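Occlusion-derived virus envelope protein E66 (Autographa californica nucleopolyhedrovirus, PDB 3VSN) cleaves non-sulfated chondroitin as a lyase of the viral envelope and is essential for oral infectivity, perhaps by digesting the chondroitin sulfate barrier of the host midgut. Local coordinates at residues V476-F490 / E502-V514. Numbering follows the deposited sequence.
Sequences VLSRDTSVNTNDLSF and EGTTFNGVVCHRV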
ATOM      1  N   VAL A 476      -5.407  21.519  -4.736  1.00 12.43           N
ATOM      2  CA  VAL A 476      -4.520  21.792  -3.604  1.00 12.65           C
ATOM      3  C   VAL A 476      -5.044  21.095  -2.340  1.00 13.07           C
ATOM      4  O   VAL A 476      -4.284  20.448  -1.616  1.00 13.08           O
ATOM      5  CB  VAL A 476      -4.349  23.317  -3.389  1.00 12.69           C
ATOM      6  CG1 VAL A 476      -3.532  23.612  -2.139  1.00 12.63           C
ATOM      7  CG2 VAL A 476      -3.692  23.952  -4.610  1.00 12.58           C
ATOM      8  N   LEU A 477      -6.343  21.237  -2.082  1.00 13.57           N
ATOM      9  CA  LEU A 477      -7.009  20.583  -0.955  1.00 14.23           C
ATOM     10  C   LEU A 477      -8.373  20.100  -1.399  1.00 14.69           C
ATOM     11  O   LEU A 477      -9.055  20.782  -2.168  1.00 14.61           O
ATOM     12  CB  LEU A 477      -7.197  21.544   0.225  1.00 14.55           C
ATOM     13  CG  LEU A 477      -6.442  21.406   1.559  1.00 14.96           C
ATOM     14  CD1 LEU A 477      -7.214  22.136   2.653  1.00 14.75           C
ATOM     15  CD2 LEU A 477      -6.167  19.967   1.979  1.00 15.06           C
ATOM     16  N   SER A 478      -8.771  18.932  -0.904  1.00 15.18           N
ATOM     17  CA  SER A 478     -10.072  18.356  -1.226  1.00 15.86           C
ATOM     18  C   SER A 478     -10.735  17.828   0.038  1.00 16.08           C
ATOM     19  O   SER A 478     -10.053  17.393   0.967  1.00 15.98           O
ATOM     20  CB  SER A 478      -9.917  17.227  -2.245  1.00 16.23           C
ATOM     21  OG  SER A 478      -9.023  16.238  -1.767  1.00 17.14           O
ATOM     22  N   ARG A 479     -12.064  17.874   0.077  1.00 16.42           N
ATOM     23  CA  ARG A 479     -12.801  17.275   1.184  1.00 16.71           C
ATOM     24  C   ARG A 479     -14.098  16.618   0.737  1.00 16.68           C
ATOM     25  O   ARG A 479     -14.804  17.126  -0.137  1.00 16.12           O
ATOM     26  CB  ARG A 479     -13.057  18.288   2.313  1.00 17.32           C
ATOM     27  CG  ARG A 479     -14.238  19.226   2.110  1.00 18.23           C
ATOM     28  CD  ARG A 479     -14.474  20.112   3.327  1.00 19.00           C
ATOM     29  NE  ARG A 479     -15.542  21.082   3.076  1.00 20.01           N
ATOM     30  CZ  ARG A 479     -16.811  20.924   3.452  1.00 20.68           C
ATOM     31  NH1 ARG A 479     -17.183  19.834   4.115  1.00 21.26           N
ATOM     32  NH2 ARG A 479     -17.711  21.860   3.175  1.00 20.52           N
ATOM     33  N   ASP A 480     -14.374  15.468   1.345  1.00 16.68           N
ATOM     34  CA  ASP A 480     -15.647  14.771   1.235  1.00 17.16           C
ATOM     35  C   ASP A 480     -16.606  15.526   2.156  1.00 17.22           C
ATOM     36  O   ASP A 480     -16.443  15.502   3.378  1.00 16.84           O
ATOM     37  CB  ASP A 480     -15.451  13.318   1.695  1.00 17.31           C
ATOM     38  CG  ASP A 480     -16.727  12.484   1.642  1.00 17.93           C
ATOM     39  OD1 ASP A 480     -17.842  13.031   1.781  1.00 18.10           O
ATOM     40  OD2 ASP A 480     -16.601  11.250   1.487  1.00 18.16           O
ATOM     41  N   THR A 481     -17.594  16.197   1.566  1.00 17.74           N
ATOM     42  CA  THR A 481     -18.500  17.078   2.315  1.00 18.66           C
ATOM     43  C   THR A 481     -19.479  16.328   3.224  1.00 19.24           C
ATOM     44  O   THR A 481     -20.163  16.949   4.034  1.00 19.75           O
ATOM     45  CB  THR A 481     -19.314  18.015   1.391  1.00 18.81           C
ATOM     46  OG1 THR A 481     -20.109  17.231   0.497  1.00 19.10           O
ATOM     47  CG2 THR A 481     -18.395  18.930   0.580  1.00 18.79           C
ATOM     48  N   SER A 482     -19.557  15.005   3.085  1.00 19.82           N
ATOM     49  CA  SER A 482     -20.420  14.202   3.956  1.00 20.96           C
ATOM     50  C   SER A 482     -19.772  13.982   5.325  1.00 21.34           C
ATOM     51  O   SER A 482     -20.447  13.619   6.291  1.00 21.47           O
ATOM     52  CB  SER A 482     -20.788  12.863   3.303  1.00 20.85           C
ATOM     53  OG  SER A 482     -19.710  11.942   3.361  1.00 21.26           O
ATOM     54  N   VAL A 483     -18.463  14.209   5.402  1.00 21.73           N
ATOM     55  CA  VAL A 483     -17.727  14.067   6.656  1.00 22.65           C
ATOM     56  C   VAL A 483     -17.858  15.358   7.457  1.00 23.63           C
ATOM     57  O   VAL A 483     -17.546  16.438   6.963  1.00 23.51           O
ATOM     58  CB  VAL A 483     -16.236  13.733   6.409  1.00 22.43           C
ATOM     59  CG1 VAL A 483     -15.486  13.564   7.726  1.00 22.28           C
ATOM     60  CG2 VAL A 483     -16.104  12.475   5.558  1.00 21.89           C
ATOM     61  N   ASN A 484     -18.341  15.248   8.689  1.00 25.33           N
ATOM     62  CA  ASN A 484     -18.451  16.419   9.546  1.00 26.42           C
ATOM     63  C   ASN A 484     -17.264  16.519  10.498  1.00 25.87           C
ATOM     64  O   ASN A 484     -17.038  15.639  11.331  1.00 26.75           O
ATOM     65  CB  ASN A 484     -19.795  16.442  10.284  1.00 28.64           C
ATOM     66  CG  ASN A 484     -20.968  16.699   9.346  1.00 30.24           C
ATOM     67  OD1 ASN A 484     -21.747  15.794   9.049  1.00 32.20           O
ATOM     68  ND2 ASN A 484     -21.090  17.935   8.867  1.00 30.89           N
ATOM     69  N   THR A 485     -16.481  17.578  10.319  1.00 24.76           N
ATOM     70  CA  THR A 485     -15.344  17.873  11.180  1.00 24.02           C
ATOM     71  C   THR A 485     -15.596  19.248  11.785  1.00 23.36           C
ATOM     72  O   THR A 485     -16.619  19.872  11.502  1.00 23.62           O
ATOM     73  CB  THR A 485     -14.007  17.875  10.401  1.00 23.88           C
ATOM     74  OG1 THR A 485     -13.972  18.989   9.501  1.00 23.53           O
ATOM     75  CG2 THR A 485     -13.822  16.580   9.608  1.00 24.16           C
ATOM     76  N   ASN A 486     -14.673  19.727  12.612  1.00 22.73           N
ATOM     77  CA  ASN A 486     -14.807  21.064  13.187  1.00 22.23           C
ATOM     78  C   ASN A 486     -14.302  22.183  12.264  1.00 21.68           C
ATOM     79  O   ASN A 486     -14.483  23.368  12.568  1.00 21.90           O
ATOM     80  CB  ASN A 486     -14.155  21.134  14.574  1.00 22.26           C
ATOM     81  CG  ASN A 486     -14.796  20.178  15.572  1.00 22.65           C
ATOM     82  OD1 ASN A 486     -14.101  19.457  16.288  1.00 23.32           O
ATOM     83  ND2 ASN A 486     -16.123  20.160  15.614  1.00 22.30           N
ATOM     84  N   ASP A 487     -13.690  21.794  11.140  1.00 21.07           N
ATOM     85  CA  ASP A 487     -13.273  22.726  10.085  1.00 20.07           C
ATOM     86  C   ASP A 487     -14.514  23.356   9.446  1.00 19.05           C
ATOM     87  O   ASP A 487     -15.457  22.642   9.108  1.00 18.88           O
ATOM     88  CB  ASP A 487     -12.489  21.985   8.979  1.00 20.81           C
ATOM     89  CG  ASP A 487     -11.366  21.094   9.518  1.00 21.46           C
ATOM     90  OD1 ASP A 487     -10.454  21.624  10.188  1.00 21.74           O
ATOM     91  OD2 ASP A 487     -11.381  19.862   9.246  1.00 21.18           O
ATOM     92  N   LEU A 488     -14.520  24.678   9.270  1.00 17.73           N
ATOM     93  CA  LEU A 488     -15.580  25.328   8.485  1.00 16.97           C
ATOM     94  C   LEU A 488     -15.388  24.992   7.007  1.00 16.15           C
ATOM     95  O   LEU A 488     -14.329  24.482   6.618  1.00 15.46           O
ATOM     96  CB  LEU A 488     -15.580  26.847   8.687  1.00 17.40           C
ATOM     97  CG  LEU A 488     -15.845  27.423  10.086  1.00 17.89           C
ATOM     98  CD1 LEU A 488     -15.801  28.944  10.034  1.00 18.35           C
ATOM     99  CD2 LEU A 488     -17.175  26.956  10.660  1.00 18.05           C
ATOM    100  N   SER A 489     -16.398  25.266   6.181  1.00 15.43           N
ATOM    101  CA  SER A 489     -16.270  25.025   4.744  1.00 14.91           C
ATOM    102  C   SER A 489     -15.089  25.828   4.200  1.00 14.52           C
ATOM    103  O   SER A 489     -14.674  26.823   4.806  1.00 14.35           O
ATOM    104  CB  SER A 489     -17.551  25.395   3.996  1.00 15.04           C
ATOM    105  OG  SER A 489     -17.673  26.801   3.863  1.00 14.92           O
ATOM    106  N   PHE A 490     -14.547  25.393   3.067  1.00 14.07           N
ATOM    107  CA  PHE A 490     -13.428  26.101   2.455  1.00 13.83           C
ATOM    108  C   PHE A 490     -13.803  27.547   2.119  1.00 13.86           C
ATOM    109  O   PHE A 490     -13.000  28.457   2.314  1.00 13.71           O
ATOM    110  CB  PHE A 490     -12.910  25.369   1.210  1.00 13.57           C
ATOM    111  CG  PHE A 490     -12.301  24.015   1.494  1.00 13.39           C
ATOM    112  CD1 PHE A 490     -11.865  23.668   2.773  1.00 13.41           C
ATOM    113  CD2 PHE A 490     -12.133  23.097   0.463  1.00 13.17           C
ATOM    114  CE1 PHE A 490     -11.298  22.426   3.020  1.00 13.46           C
ATOM    115  CE2 PHE A 490     -11.565  21.859   0.697  1.00 13.27           C
ATOM    116  CZ  PHE A 490     -11.143  21.521   1.978  1.00 13.51           C
ATOM    117  N   GLU A 502      -5.384  31.135   1.508  1.00 13.59           N
ATOM    118  CA  GLU A 502      -4.130  30.793   2.187  1.00 13.96           C
ATOM    119  C   GLU A 502      -4.447  30.291   3.590  1.00 13.54           C
ATOM    120  O   GLU A 502      -5.259  30.888   4.297  1.00 13.25           O
ATOM    121  CB  GLU A 502      -3.189  32.002   2.294  1.00 15.08           C
ATOM    122  CG  GLU A 502      -2.755  32.631   0.974  1.00 16.14           C
ATOM    123  CD  GLU A 502      -2.040  31.669   0.039  1.00 17.20           C
ATOM    124  OE1 GLU A 502      -1.326  30.753   0.504  1.00 17.78           O
ATOM    125  OE2 GLU A 502      -2.188  31.845  -1.187  1.00 18.29           O
ATOM    126  N   GLY A 503      -3.816  29.192   3.988  1.00 12.99           N
ATOM    127  CA  GLY A 503      -4.017  28.658   5.333  1.00 13.01           C
ATOM    128  C   GLY A 503      -5.325  27.912   5.540  1.00 12.91           C
ATOM    129  O   GLY A 503      -5.738  27.684   6.680  1.00 12.95           O
ATOM    130  N   THR A 504      -5.981  27.515   4.451  1.00 12.74           N
ATOM    131  CA  THR A 504      -7.195  26.701   4.556  1.00 12.70           C
ATOM    132  C   THR A 504      -6.849  25.343   5.164  1.00 12.75           C
ATOM    133  O   THR A 504      -5.833  24.749   4.816  1.00 12.52           O
ATOM    134  CB  THR A 504      -7.891  26.538   3.190  1.00 12.76           C
ATOM    135  OG1 THR A 504      -8.258  27.832   2.700  1.00 12.80           O
ATOM    136  CG2 THR A 504      -9.155  25.687   3.310  1.00 12.80           C
ATOM    137  N   THR A 505      -7.698  24.875   6.079  1.00 13.10           N
ATOM    138  CA  THR A 505      -7.439  23.666   6.854  1.00 13.33           C
ATOM    139  C   THR A 505      -8.498  22.594   6.600  1.00 13.21           C
ATOM    140  O   THR A 505      -9.699  22.887   6.549  1.00 13.05           O
ATOM    141  CB  THR A 505      -7.399  23.987   8.366  1.00 13.92           C
ATOM    142  OG1 THR A 505      -6.458  25.042   8.604  1.00 14.85           O
ATOM    143  CG2 THR A 505      -6.991  22.765   9.187  1.00 14.09           C
ATOM    144  N   PHE A 506      -8.048  21.355   6.425  1.00 13.05           N
ATOM    145  CA  PHE A 506      -8.946  20.208   6.500  1.00 12.98           C
ATOM    146  C   PHE A 506      -8.253  18.995   7.109  1.00 12.88           C
ATOM    147  O   PHE A 506      -7.143  18.633   6.699  1.00 12.65           O
ATOM    148  CB  PHE A 506      -9.545  19.838   5.133  1.00 13.21           C
ATOM    149  CG  PHE A 506     -10.517  18.691   5.206  1.00 13.26           C
ATOM    150  CD1 PHE A 506     -11.748  18.853   5.835  1.00 13.42           C
ATOM    151  CD2 PHE A 506     -10.191  17.440   4.686  1.00 13.59           C
ATOM    152  CE1 PHE A 506     -12.643  17.800   5.934  1.00 13.49           C
ATOM    153  CE2 PHE A 506     -11.086  16.381   4.781  1.00 13.51           C
ATOM    154  CZ  PHE A 506     -12.314  16.564   5.404  1.00 13.59           C
ATOM    155  N   ASN A 507      -8.915  18.380   8.089  1.00 12.71           N
ATOM    156  CA  ASN A 507      -8.486  17.091   8.643  1.00 12.87           C
ATOM    157  C   ASN A 507      -7.004  17.079   9.052  1.00 12.87           C
ATOM    158  O   ASN A 507      -6.254  16.156   8.709  1.00 13.09           O
ATOM    159  CB  ASN A 507      -8.799  15.967   7.633  1.00 12.87           C
ATOM    160  CG  ASN A 507      -8.819  14.590   8.263  1.00 12.97           C
ATOM    161  OD1 ASN A 507      -8.947  14.451   9.478  1.00 13.15           O
ATOM    162  ND2 ASN A 507      -8.700  13.558   7.431  1.00 12.84           N
ATOM    163  N   GLY A 508      -6.589  18.123   9.766  1.00 12.75           N
ATOM    164  CA  GLY A 508      -5.225  18.235  10.291  1.00 12.79           C
ATOM    165  C   GLY A 508      -4.142  18.594   9.282  1.00 12.94           C
ATOM    166  O   GLY A 508      -2.954  18.431   9.562  1.00 12.58           O
ATOM    167  N   VAL A 509      -4.551  19.078   8.110  1.00 12.97           N
ATOM    168  CA  VAL A 509      -3.623  19.497   7.063  1.00 13.15           C
ATOM    169  C   VAL A 509      -3.987  20.909   6.602  1.00 13.10           C
ATOM    170  O   VAL A 509      -5.164  21.229   6.432  1.00 13.16           O
ATOM    171  CB  VAL A 509      -3.626  18.512   5.868  1.00 13.32           C
ATOM    172  CG1 VAL A 509      -2.688  18.983   4.770  1.00 13.44           C
ATOM    173  CG2 VAL A 509      -3.222  17.115   6.326  1.00 13.54           C
ATOM    174  N   VAL A 510      -2.968  21.743   6.412  1.00 12.94           N
ATOM    175  CA  VAL A 510      -3.141  23.145   6.044  1.00 13.17           C
ATOM    176  C   VAL A 510      -2.452  23.403   4.705  1.00 13.36           C
ATOM    177  O   VAL A 510      -1.341  22.926   4.486  1.00 13.21           O
ATOM    178  CB  VAL A 510      -2.541  24.071   7.129  1.00 13.23           C
ATOM    179  CG1 VAL A 510      -2.791  25.537   6.809  1.00 13.28           C
ATOM    180  CG2 VAL A 510      -3.109  23.725   8.497  1.00 13.21           C
ATOM    181  N   CYS A 511      -3.107  24.149   3.813  1.00 13.37           N
ATOM    182  CA  CYS A 511      -2.532  24.449   2.495  1.00 13.44           C
ATOM    183  C   CYS A 511      -2.112  25.913   2.322  1.00 13.65           C
ATOM    184  O   CYS A 511      -2.698  26.819   2.925  1.00 13.08           O
ATOM    185  CB  CYS A 511      -3.492  24.030   1.371  1.00 13.71           C
ATOM    186  SG  CYS A 511      -4.961  25.072   1.173  1.00 14.36           S
ATOM    187  N   HIS A 512      -1.082  26.113   1.498  1.00 13.87           N
ATOM    188  CA  HIS A 512      -0.562  27.426   1.129  1.00 14.26           C
ATOM    189  C   HIS A 512      -0.109  27.416  -0.305  1.00 13.96           C
ATOM    190  O   HIS A 512       0.400  26.406  -0.793  1.00 13.50           O
ATOM    191  CB  HIS A 512       0.628  27.802   2.012  1.00 15.27           C
ATOM    192  CG  HIS A 512       0.278  27.981   3.470  1.00 16.15           C
ATOM    193  ND1 HIS A 512      -0.221  29.130   3.957  1.00 16.86           N
ATOM    194  CD2 HIS A 512       0.371  27.106   4.546  1.00 16.71           C
ATOM    195  CE1 HIS A 512      -0.435  29.001   5.280  1.00 16.78           C
ATOM    196  NE2 HIS A 512      -0.074  27.759   5.638  1.00 17.18           N
ATOM    197  N   ARG A 513      -0.289  28.541  -0.990  1.00 13.42           N
ATOM    198  CA  ARG A 513       0.297  28.750  -2.310  1.00 13.50           C
ATOM    199  C   ARG A 513       1.784  29.062  -2.114  1.00 13.20           C
ATOM    200  O   ARG A 513       2.157  29.718  -1.143  1.00 13.39           O
ATOM    201  CB  ARG A 513      -0.424  29.902  -3.027  1.00 13.53           C
ATOM    202  CG  ARG A 513       0.235  30.428  -4.297  1.00 13.62           C
ATOM    203  CD  ARG A 513      -0.603  31.540  -4.927  1.00 13.64           C
ATOM    204  NE  ARG A 513       0.070  32.142  -6.076  1.00 13.74           N
ATOM    205  CZ  ARG A 513       0.876  33.201  -6.008  1.00 13.92           C
ATOM    206  NH1 ARG A 513       1.451  33.667  -7.107  1.00 13.95           N
ATOM    207  NH2 ARG A 513       1.106  33.798  -4.842  1.00 13.95           N
ATOM    208  N   VAL A 514       2.626  28.566  -3.016  1.00 13.02           N
ATOM    209  CA  VAL A 514       4.056  28.882  -2.988  1.00 12.85           C
ATOM    210  C   VAL A 514       4.430  29.643  -4.266  1.00 13.03           C
ATOM    211  O   VAL A 514       4.552  29.039  -5.335  1.00 12.66           O
ATOM    212  CB  VAL A 514       4.937  27.616  -2.826  1.00 12.72           C
ATOM    213  CG1 VAL A 514       6.418  27.981  -2.829  1.00 12.57           C
ATOM    214  CG2 VAL A 514       4.582  26.869  -1.547  1.00 12.81           C
TER
HETATM  215  O   HOH W   1      -8.251  20.077  11.119  1.00 16.88           O
HETATM  216  O   HOH W   2     -10.485  28.209   1.232  1.00 12.07           O
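Phe506, on the edge strand 504-506, packs its ring against strand 477-480 and the loop that follows. Its chi1 of -178° swings the ring away from the backbone N, so that one face receives CB of Arg479, 3.5 Å from the Phe506 centroid and nearly on the ring normal, in a CH-pi contact. CB of Asn507 lies over the rim of the opposite face. Beyond CB, the Arg479 chain runs on past the ring to a salt bridge with Glu534. Phe490 directs its ring edge at CB of Phe506 (Phe490 CE1 to Phe506 CB 3.8 Å), and Thr504 CG2 comes within 3.4 Å of Phe490 CD1. Further along, Leu477 and Val476 pack on CB of Cys511, Val476 CG1 at 3.5 Å, joining two sheets of the beta-sandwich region face to face. Polar grip comes from Asp487: OD2 takes a nearly straight bond from Asn507 N (3.1 Å, 176°) and another from Thr485 OG1 (2.7 Å), the two donors arriving from opposite faces of the carboxylate plane. A water links OD1 to Gly508 N. The carboxylate thus fastens the type I' hairpin turn to the 481-489 loop, and its several donors would probably stabilise the ionised form.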